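Local coordinates for prolyl-tRNA synthetase (Giardia lamblia ATCC 50803, PDB 3IAL), which probably joins L-proline to its cognate tRNA at the expense of ATP, by way of the prolyl-adenylate bound here, at residues 102-107 / 116-121; 120-125 / 170-175. One frame throughout, in Å; residues are numbered along the deposited sequence.

Contact 1: 102-107 / 116-121; sequences CFWVEK and RLALRP
The β-hairpin of strands 103-108 and 111-119, part of the class II synthetase core, brings W104 against R116 and A118. On this face the indole is a slab covered from both sides. The R116 guanidinium lies flat on one side, its plane 24° from that of the ring, and its CZ stands 3.9 Å from the centroid of the W104 five-membered ring, a cation-pi contact. Over the opposite face, A118 CB lies over the six-membered ring in a CH-pi contact, 3.5 Å from W104 CZ3. The R116 chain bends about its CG-CD bond (chi3 76°), which folds the guanidinium back over the indole while its edge meets E106. There NE and NH2 both bond to a single oxygen, with R116 NH2 2.7 Å from E106 OE2, a side-on grip of one atom; the carboxylate and guanidinium planes, 77° apart, are far from the flat two-oxygen pair. The backbones are joined by an antiparallel hydrogen-bonded pair, V105 with L117 (V105 N to L117 O 2.7 Å), and by L119 N to F103 O at 3.0 Å. On the other face of the sheet, V105 CG2 touches L119 CD2 at 3.9 Å. R116 NH1 also forms a salt bridge with E85 of helix 85-88, whose L88 packs on W104 and A118. Strand 111-119 is flanked by 82-84 and 103-108, and the latter pairs antiparallel with a strand of the second subunit, where K107 of that subunit forms a salt bridge with E106.

Contact 2: 120-125 / 170-175; sequences RPTSET and WNEAHC. With PR8 (5'-O-[(R)-hydroxy{[(2S)-pyrrolidin-2-ylcarbonyl]oxy}phosphoryl]adenosine), chain H.
S123 and E172 meet nearly tip to tip, the serine offering two donors to one carboxylate. Its hydroxyl gives the shorter bond, OG to E172 OE1 at 2.6 Å, arriving on the syn side but 31° out of the carboxylate plane; its backbone N reaches the syn lone pair of E172 OE2 at 3.2 Å. The E172 chain runs extended beyond CG, carrying the carboxylate from strand 167-177 across to the turn before helix 124-134. H174 adds a third donor from the anti side of E172 OE2, with NE2 2.8 Å away and the oxygen close to the imidazole plane. E124 approaches the same imidazole at its edge, its carboxylate turned 72° from the ring, and E124 OE2 comes within 3.4 Å of H174 CE1. T122 OG1 lies at the indole edge of W170, 3.4 Å from CH2. With OG1 anti to the backbone N (chi1 177°), T122 donates to the syn lone pair of E124 OE1 and accepts from the pyrrolidine nitrogen of the prolyl-adenylate, PR8 N to T122 OG1 being 2.8 Å. At the rim of that ring, E172 CB lies 3.5 Å from PR8 CG. Q147 donates to E172 OE1, and Y128 holds H174 ND1. E172 thus touches the ligand through CB, while its buried carboxylate serves as a second-shell acceptor, fixed by several donors that would favour its ionised form, whereas the proline nitrogen meets T122 OG1 and lies beside E124 OE2, a setting consistent with recognition of a protonated secondary amine.

In the fold
Contacts 1 and 2 share R120 and P121, where strand 111-119 of the hairpin gives way to the turn leading into helix 124-134; their centres lie 16 Å apart. The chain leaves contact 1 and enters the proline end of the adenylate pocket within a few residues, and the P121 side chain is still about 8 Å from PR8. R120 NE bonds to T150 O, and P121 O accepts from R153 NE, tying the junction to strand 143-152 and the residues just after it. The hairpin that meets the second subunit in contact 1 is therefore continuous in sequence with the substrate-binding residues of contact 2, which no other chain touches.

Contact 1: 102-107 / 116-121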
ATOM      1  N   CYS B 102       6.480 -19.192  14.341  1.00 33.96           N
ATOM      2  CA  CYS B 102       7.383 -18.030  14.335  1.00 34.33           C
ATOM      3  C   CYS B 102       8.735 -18.294  13.678  1.00 33.35           C
ATOM      4  O   CYS B 102       9.455 -19.213  14.076  1.00 35.18           O
ATOM      5  CB  CYS B 102       7.627 -17.522  15.757  1.00 34.83           C
ATOM      6  SG  CYS B 102       6.213 -16.693  16.488  1.00 34.57           S
ATOM      7  N   PHE B 103       9.065 -17.485  12.674  1.00 30.47           N
ATOM      8  CA  PHE B 103      10.433 -17.375  12.173  1.00 29.35           C
ATOM      9  C   PHE B 103      11.217 -16.525  13.159  1.00 29.97           C
ATOM     10  O   PHE B 103      10.722 -15.487  13.579  1.00 31.28           O
ATOM     11  CB  PHE B 103      10.470 -16.674  10.818  1.00 27.87           C
ATOM     12  CG  PHE B 103      10.002 -17.518   9.672  1.00 27.10           C
ATOM     13  CD1 PHE B 103      10.913 -18.271   8.926  1.00 28.19           C
ATOM     14  CD2 PHE B 103       8.662 -17.543   9.313  1.00 23.02           C
ATOM     15  CE1 PHE B 103      10.487 -19.042   7.846  1.00 26.75           C
ATOM     16  CE2 PHE B 103       8.224 -18.313   8.236  1.00 28.61           C
ATOM     17  CZ  PHE B 103       9.135 -19.060   7.500  1.00 28.53           C
ATOM     18  N   TRP B 104      12.430 -16.938  13.524  1.00 29.11           N
ATOM     19  CA  TRP B 104      13.240 -16.164  14.475  1.00 28.42           C
ATOM     20  C   TRP B 104      14.480 -15.584  13.813  1.00 27.65           C
ATOM     21  O   TRP B 104      15.242 -16.304  13.164  1.00 26.41           O
ATOM     22  CB  TRP B 104      13.651 -17.017  15.684  1.00 28.41           C
ATOM     23  CG  TRP B 104      12.486 -17.384  16.560  1.00 29.94           C
ATOM     24  CD1 TRP B 104      11.801 -18.557  16.551  1.00 28.17           C
ATOM     25  CD2 TRP B 104      11.851 -16.554  17.544  1.00 27.95           C
ATOM     26  NE1 TRP B 104      10.786 -18.522  17.478  1.00 25.92           N
ATOM     27  CE2 TRP B 104      10.792 -17.304  18.100  1.00 26.14           C
ATOM     28  CE3 TRP B 104      12.076 -15.251  18.010  1.00 26.28           C
ATOM     29  CZ2 TRP B 104       9.954 -16.798  19.102  1.00 27.69           C
ATOM     30  CZ3 TRP B 104      11.250 -14.747  19.011  1.00 27.77           C
ATOM     31  CH2 TRP B 104      10.196 -15.520  19.542  1.00 28.56           C
ATOM     32  N   VAL B 105      14.658 -14.273  13.982  1.00 25.62           N
ATOM     33  CA  VAL B 105      15.889 -13.595  13.623  1.00 26.86           C
ATOM     34  C   VAL B 105      16.788 -13.614  14.845  1.00 27.17           C
ATOM     35  O   VAL B 105      16.390 -13.166  15.917  1.00 27.92           O
ATOM     36  CB  VAL B 105      15.638 -12.128  13.191  1.00 27.70           C
ATOM     37  CG1 VAL B 105      16.970 -11.386  12.991  1.00 25.52           C
ATOM     38  CG2 VAL B 105      14.797 -12.092  11.929  1.00 25.95           C
ATOM     39  N   GLU B 106      17.995 -14.137  14.680  1.00 28.51           N
ATOM     40  CA  GLU B 106      18.919 -14.326  15.802  1.00 29.32           C
ATOM     41  C   GLU B 106      20.261 -13.632  15.630  1.00 27.99           C
ATOM     42  O   GLU B 106      20.976 -13.441  16.611  1.00 28.90           O
ATOM     43  CB  GLU B 106      19.132 -15.821  16.053  1.00 30.37           C
ATOM     44  CG  GLU B 106      17.818 -16.580  16.237  1.00 34.25           C
ATOM     45  CD  GLU B 106      17.983 -17.914  16.939  1.00 36.67           C
ATOM     46  OE1 GLU B 106      19.082 -18.500  16.875  1.00 43.69           O
ATOM     47  OE2 GLU B 106      17.005 -18.382  17.554  1.00 36.82           O
ATOM     48  N   LYS B 107      20.609 -13.257  14.400  1.00 28.24           N
ATOM     49  CA  LYS B 107      21.844 -12.526  14.146  1.00 29.49           C
ATOM     50  C   LYS B 107      21.588 -11.284  13.310  1.00 29.04           C
ATOM     51  O   LYS B 107      20.638 -11.239  12.530  1.00 28.40           O
ATOM     52  CB  LYS B 107      22.867 -13.414  13.437  1.00 30.60           C
ATOM     53  CG  LYS B 107      23.387 -14.559  14.291  1.00 34.00           C
ATOM     54  CD  LYS B 107      24.655 -15.160  13.710  1.00 35.83           C
ATOM     55  CE  LYS B 107      25.072 -16.423  14.460  1.00 37.31           C
ATOM     56  NZ  LYS B 107      24.139 -17.569  14.177  1.00 36.91           N
ATOM     57  N   ARG B 116      16.269 -11.813  20.736  1.00 32.94           N
ATOM     58  CA  ARG B 116      15.806 -12.438  19.495  1.00 31.84           C
ATOM     59  C   ARG B 116      14.564 -11.712  18.997  1.00 28.48           C
ATOM     60  O   ARG B 116      13.769 -11.230  19.803  1.00 28.30           O
ATOM     61  CB  ARG B 116      15.436 -13.906  19.704  1.00 32.44           C
ATOM     62  CG  ARG B 116      16.482 -14.769  20.372  1.00 33.71           C
ATOM     63  CD  ARG B 116      15.837 -16.061  20.855  1.00 32.90           C
ATOM     64  NE  ARG B 116      15.590 -16.976  19.751  1.00 32.00           N
ATOM     65  CZ  ARG B 116      14.552 -17.805  19.642  1.00 30.61           C
ATOM     66  NH1 ARG B 116      13.589 -17.848  20.558  1.00 30.58           N
ATOM     67  NH2 ARG B 116      14.471 -18.599  18.583  1.00 34.92           N
ATOM     68  N   LEU B 117      14.400 -11.651  17.679  1.00 26.21           N
ATOM     69  CA  LEU B 117      13.254 -10.983  17.062  1.00 25.71           C
ATOM     70  C   LEU B 117      12.439 -11.958  16.244  1.00 24.70           C
ATOM     71  O   LEU B 117      12.974 -12.641  15.371  1.00 28.02           O
ATOM     72  CB  LEU B 117      13.717  -9.848  16.151  1.00 26.01           C
ATOM     73  CG  LEU B 117      14.546  -8.732  16.794  1.00 25.28           C
ATOM     74  CD1 LEU B 117      14.952  -7.744  15.726  1.00 24.29           C
ATOM     75  CD2 LEU B 117      13.766  -8.054  17.901  1.00 24.82           C
ATOM     76  N   ALA B 118      11.142 -12.026  16.520  1.00 23.64           N
ATOM     77  CA  ALA B 118      10.244 -12.853  15.727  1.00 22.64           C
ATOM     78  C   ALA B 118       9.701 -12.040  14.561  1.00 22.98           C
ATOM     79  O   ALA B 118       9.381 -10.862  14.712  1.00 23.26           O
ATOM     80  CB  ALA B 118       9.107 -13.378  16.582  1.00 19.84           C
ATOM     81  N   LEU B 119       9.615 -12.658  13.389  1.00 22.50           N
ATOM     82  CA  LEU B 119       8.853 -12.068  12.304  1.00 24.66           C
ATOM     83  C   LEU B 119       7.381 -12.230  12.689  1.00 26.67           C
ATOM     84  O   LEU B 119       6.961 -13.324  13.062  1.00 27.63           O
ATOM     85  CB  LEU B 119       9.137 -12.775  10.982  1.00 24.33           C
ATOM     86  CG  LEU B 119      10.592 -12.821  10.504  1.00 23.84           C
ATOM     87  CD1 LEU B 119      10.635 -13.420   9.109  1.00 23.49           C
ATOM     88  CD2 LEU B 119      11.237 -11.437  10.521  1.00 19.49           C
ATOM     89  N   ARG B 120       6.616 -11.145  12.627  1.00 24.24           N
ATOM     90  CA  ARG B 120       5.216 -11.152  13.061  1.00 22.60           C
ATOM     91  C   ARG B 120       4.369 -12.258  12.408  1.00 20.74           C
ATOM     92  O   ARG B 120       4.265 -12.322  11.192  1.00 22.05           O
ATOM     93  CB  ARG B 120       4.564  -9.786  12.813  1.00 19.73           C
ATOM     94  CG  ARG B 120       4.633  -9.304  11.383  1.00 20.22           C
ATOM     95  CD  ARG B 120       4.000  -7.932  11.252  1.00 23.03           C
ATOM     96  NE  ARG B 120       4.330  -7.382   9.946  1.00 23.39           N
ATOM     97  CZ  ARG B 120       4.522  -6.099   9.671  1.00 22.62           C
ATOM     98  NH1 ARG B 120       4.411  -5.153  10.600  1.00 22.69           N
ATOM     99  NH2 ARG B 120       4.850  -5.767   8.436  1.00 24.33           N
ATOM    100  N   PRO B 121       3.798 -13.159  13.216  1.00 21.05           N
ATOM    101  CA  PRO B 121       2.771 -14.070  12.687  1.00 21.49           C
ATOM    102  C   PRO B 121       1.386 -13.433  12.686  1.00 22.16           C
ATOM    103  O   PRO B 121       0.480 -13.887  11.993  1.00 22.68           O
ATOM    104  CB  PRO B 121       2.812 -15.232  13.671  1.00 23.69           C
ATOM    105  CG  PRO B 121       3.217 -14.613  14.963  1.00 23.63           C
ATOM    106  CD  PRO B 121       4.219 -13.543  14.577  1.00 23.28           C
TER
HETATM  107  O   HOH W   1       7.046 -15.696  12.099  1.00 26.43           O

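Contact 2: 120-125 / 170-175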
ATOM      1  N   ARG B 120       6.616 -11.145  12.627  1.00 24.24           N
ATOM      2  CA  ARG B 120       5.216 -11.152  13.061  1.00 22.60           C
ATOM      3  C   ARG B 120       4.369 -12.258  12.408  1.00 20.74           C
ATOM      4  O   ARG B 120       4.265 -12.322  11.192  1.00 22.05           O
ATOM      5  CB  ARG B 120       4.564  -9.786  12.813  1.00 19.73           C
ATOM      6  CG  ARG B 120       4.633  -9.304  11.383  1.00 20.22           C
ATOM      7  CD  ARG B 120       4.000  -7.932  11.252  1.00 23.03           C
ATOM      8  NE  ARG B 120       4.330  -7.382   9.946  1.00 23.39           N
ATOM      9  CZ  ARG B 120       4.522  -6.099   9.671  1.00 22.62           C
ATOM     10  NH1 ARG B 120       4.411  -5.153  10.600  1.00 22.69           N
ATOM     11  NH2 ARG B 120       4.850  -5.767   8.436  1.00 24.33           N
ATOM     12  N   PRO B 121       3.798 -13.159  13.216  1.00 21.05           N
ATOM     13  CA  PRO B 121       2.771 -14.070  12.687  1.00 21.49           C
ATOM     14  C   PRO B 121       1.386 -13.433  12.686  1.00 22.16           C
ATOM     15  O   PRO B 121       0.480 -13.887  11.993  1.00 22.68           O
ATOM     16  CB  PRO B 121       2.812 -15.232  13.671  1.00 23.69           C
ATOM     17  CG  PRO B 121       3.217 -14.613  14.963  1.00 23.63           C
ATOM     18  CD  PRO B 121       4.219 -13.543  14.577  1.00 23.28           C
ATOM     19  N   THR B 122       1.251 -12.401  13.506  1.00 21.82           N
ATOM     20  CA  THR B 122       0.048 -11.606  13.668  1.00 22.50           C
ATOM     21  C   THR B 122       0.523 -10.605  14.720  1.00 22.12           C
ATOM     22  O   THR B 122       1.494 -10.884  15.438  1.00 21.67           O
ATOM     23  CB  THR B 122      -1.171 -12.439  14.151  1.00 22.84           C
ATOM     24  OG1 THR B 122      -2.297 -11.571  14.345  1.00 21.31           O
ATOM     25  CG2 THR B 122      -0.843 -13.184  15.447  1.00 18.70           C
ATOM     26  N   SER B 123      -0.091  -9.436  14.796  1.00 19.66           N
ATOM     27  CA  SER B 123       0.570  -8.334  15.488  1.00 21.80           C
ATOM     28  C   SER B 123       0.031  -7.926  16.868  1.00 22.32           C
ATOM     29  O   SER B 123       0.480  -6.926  17.420  1.00 24.89           O
ATOM     30  CB  SER B 123       0.646  -7.119  14.559  1.00 23.20           C
ATOM     31  OG  SER B 123       1.172  -7.502  13.298  1.00 24.19           O
ATOM     32  N   GLU B 124      -0.882  -8.707  17.444  1.00 21.87           N
ATOM     33  CA  GLU B 124      -1.450  -8.373  18.761  1.00 22.72           C
ATOM     34  C   GLU B 124      -0.395  -7.958  19.785  1.00 22.34           C
ATOM     35  O   GLU B 124      -0.515  -6.900  20.392  1.00 23.24           O
ATOM     36  CB  GLU B 124      -2.281  -9.525  19.341  1.00 21.77           C
ATOM     37  CG  GLU B 124      -3.668  -9.668  18.720  1.00 24.26           C
ATOM     38  CD  GLU B 124      -3.666 -10.349  17.357  1.00 26.46           C
ATOM     39  OE1 GLU B 124      -2.609 -10.860  16.922  1.00 29.55           O
ATOM     40  OE2 GLU B 124      -4.733 -10.372  16.720  1.00 25.86           O
ATOM     41  N   THR B 125       0.632  -8.782  19.972  1.00 22.17           N
ATOM     42  CA  THR B 125       1.574  -8.571  21.078  1.00 22.93           C
ATOM     43  C   THR B 125       2.347  -7.261  20.923  1.00 23.58           C
ATOM     44  O   THR B 125       2.600  -6.560  21.904  1.00 23.84           O
ATOM     45  CB  THR B 125       2.549  -9.764  21.246  1.00 25.46           C
ATOM     46  OG1 THR B 125       3.270  -9.988  20.029  1.00 28.43           O
ATOM     47  CG2 THR B 125       1.794 -11.035  21.615  1.00 20.88           C
ATOM     48  N   TRP B 170      -1.786  -9.347   3.956  1.00 22.06           N
ATOM     49  CA  TRP B 170      -3.067  -9.202   4.635  1.00 23.83           C
ATOM     50  C   TRP B 170      -3.317  -7.796   5.148  1.00 22.05           C
ATOM     51  O   TRP B 170      -2.445  -6.940   5.067  1.00 22.28           O
ATOM     52  CB  TRP B 170      -3.183 -10.244   5.766  1.00 24.93           C
ATOM     53  CG  TRP B 170      -2.662  -9.878   7.152  1.00 25.01           C
ATOM     54  CD1 TRP B 170      -1.795  -8.879   7.495  1.00 25.30           C
ATOM     55  CD2 TRP B 170      -2.954 -10.583   8.366  1.00 25.05           C
ATOM     56  NE1 TRP B 170      -1.559  -8.902   8.846  1.00 24.34           N
ATOM     57  CE2 TRP B 170      -2.254  -9.944   9.402  1.00 24.41           C
ATOM     58  CE3 TRP B 170      -3.748 -11.696   8.673  1.00 28.09           C
ATOM     59  CZ2 TRP B 170      -2.337 -10.364  10.727  1.00 23.01           C
ATOM     60  CZ3 TRP B 170      -3.834 -12.112   9.992  1.00 25.44           C
ATOM     61  CH2 TRP B 170      -3.130 -11.445  11.000  1.00 26.62           C
ATOM     62  N   ASN B 171      -4.518  -7.581   5.677  1.00 23.56           N
ATOM     63  CA  ASN B 171      -4.812  -6.406   6.479  1.00 23.64           C
ATOM     64  C   ASN B 171      -5.356  -6.849   7.827  1.00 24.67           C
ATOM     65  O   ASN B 171      -6.208  -7.749   7.898  1.00 23.15           O
ATOM     66  CB  ASN B 171      -5.793  -5.482   5.752  1.00 26.40           C
ATOM     67  CG  ASN B 171      -6.210  -4.269   6.592  1.00 26.83           C
ATOM     68  OD1 ASN B 171      -6.999  -4.397   7.522  1.00 28.30           O
ATOM     69  ND2 ASN B 171      -5.709  -3.088   6.234  1.00 23.54           N
ATOM     70  N   GLU B 172      -4.829  -6.235   8.887  1.00 23.46           N
ATOM     71  CA  GLU B 172      -5.292  -6.466  10.253  1.00 23.51           C
ATOM     72  C   GLU B 172      -5.693  -5.149  10.913  1.00 24.12           C
ATOM     73  O   GLU B 172      -4.923  -4.188  10.918  1.00 25.31           O
ATOM     74  CB  GLU B 172      -4.220  -7.176  11.096  1.00 23.42           C
ATOM     75  CG  GLU B 172      -2.885  -6.441  11.247  1.00 20.88           C
ATOM     76  CD  GLU B 172      -1.835  -7.279  11.973  1.00 22.91           C
ATOM     77  OE1 GLU B 172      -0.680  -7.366  11.492  1.00 25.37           O
ATOM     78  OE2 GLU B 172      -2.166  -7.850  13.034  1.00 20.56           O
ATOM     79  N   ALA B 173      -6.919  -5.117  11.427  1.00 24.32           N
ATOM     80  CA  ALA B 173      -7.461  -4.002  12.189  1.00 24.43           C
ATOM     81  C   ALA B 173      -7.480  -4.385  13.665  1.00 25.47           C
ATOM     82  O   ALA B 173      -7.789  -5.530  13.993  1.00 24.33           O
ATOM     83  CB  ALA B 173      -8.875  -3.705  11.724  1.00 23.50           C
ATOM     84  N   HIS B 174      -7.157  -3.426  14.538  1.00 25.66           N
ATOM     85  CA  HIS B 174      -7.136  -3.622  15.996  1.00 24.61           C
ATOM     86  C   HIS B 174      -7.724  -2.371  16.650  1.00 27.53           C
ATOM     87  O   HIS B 174      -7.261  -1.247  16.378  1.00 26.20           O
ATOM     88  CB  HIS B 174      -5.703  -3.815  16.515  1.00 24.90           C
ATOM     89  CG  HIS B 174      -5.008  -5.026  15.975  1.00 23.52           C
ATOM     90  ND1 HIS B 174      -4.903  -6.206  16.684  1.00 22.97           N
ATOM     91  CD2 HIS B 174      -4.366  -5.236  14.798  1.00 27.93           C
ATOM     92  CE1 HIS B 174      -4.238  -7.091  15.960  1.00 25.12           C
ATOM     93  NE2 HIS B 174      -3.903  -6.531  14.810  1.00 23.12           N
ATOM     94  N   CYS B 175      -8.744  -2.554  17.490  1.00 26.10           N
ATOM     95  CA  CYS B 175      -9.399  -1.434  18.149  1.00 24.88           C
ATOM     96  C   CYS B 175      -9.484  -1.639  19.641  1.00 26.62           C
ATOM     97  O   CYS B 175      -9.687  -2.756  20.119  1.00 28.28           O
ATOM     98  CB  CYS B 175     -10.803  -1.216  17.601  1.00 27.43           C
ATOM     99  SG  CYS B 175     -10.869  -0.909  15.831  1.00 25.47           S
TER
HETATM  100  C   PR8 H 601      -6.303 -13.043  13.132  1.00 41.68           C
HETATM  101  N   PR8 H 601      -5.070 -11.255  14.190  1.00 37.95           N
HETATM  102  O   PR8 H 601      -5.187 -13.449  12.801  1.00 39.80           O
HETATM  103  P   PR8 H 601      -7.329 -14.921  11.867  0.70 54.76           P
HETATM  104  N1  PR8 H 601      -2.447 -18.157   4.117  0.70 38.84           N
HETATM  105  C2  PR8 H 601      -3.282 -17.228   3.664  0.70 36.35           C
HETATM  106  N3  PR8 H 601      -4.167 -16.621   4.458  0.70 36.19           N
HETATM  107  C4  PR8 H 601      -4.255 -16.925   5.752  0.70 40.17           C
HETATM  108  C5  PR8 H 601      -3.403 -17.901   6.260  0.70 44.07           C
HETATM  109  C6  PR8 H 601      -2.485 -18.517   5.414  0.70 44.75           C
HETATM  110  N6  PR8 H 601      -1.656 -19.449   5.888  0.70 47.85           N
HETATM  111  N7  PR8 H 601      -3.674 -18.030   7.553  0.70 45.67           N
HETATM  112  C8  PR8 H 601      -4.654 -17.176   7.854  0.70 49.61           C
HETATM  113  N9  PR8 H 601      -5.022 -16.501   6.756  0.70 48.94           N
HETATM  114  CA  PR8 H 601      -6.434 -11.747  13.931  1.00 37.84           C
HETATM  115  CB  PR8 H 601      -7.124 -10.704  13.069  1.00 35.99           C
HETATM  116  CD  PR8 H 601      -5.031  -9.849  13.803  1.00 37.80           C
HETATM  117  CG  PR8 H 601      -5.985  -9.787  12.604  1.00 35.60           C
HETATM  118  C1' PR8 H 601      -6.099 -15.460   6.715  0.70 52.31           C
HETATM  119  O10 PR8 H 601      -7.484 -13.665  12.870  1.00 43.66           O
HETATM  120  O1P PR8 H 601      -6.680 -16.099  12.497  0.70 56.60           O
HETATM  121  C2' PR8 H 601      -7.510 -16.056   6.941  0.70 54.66           C
HETATM  122  O2' PR8 H 601      -8.455 -15.424   6.064  0.70 47.98           O
HETATM  123  O2P PR8 H 601      -8.828 -15.278  11.415  0.70 58.29           O
HETATM  124  C3' PR8 H 601      -7.837 -15.618   8.349  0.70 55.14           C
HETATM  125  O3' PR8 H 601      -9.253 -15.568   8.538  0.70 53.41           O
HETATM  126  C4' PR8 H 601      -7.265 -14.215   8.259  0.70 55.14           C
HETATM  127  O4' PR8 H 601      -5.924 -14.489   7.795  0.70 53.59           O
HETATM  128  C5' PR8 H 601      -7.297 -13.577   9.630  0.70 54.00           C
HETATM  129  O5' PR8 H 601      -6.579 -14.370  10.555  0.70 54.92           O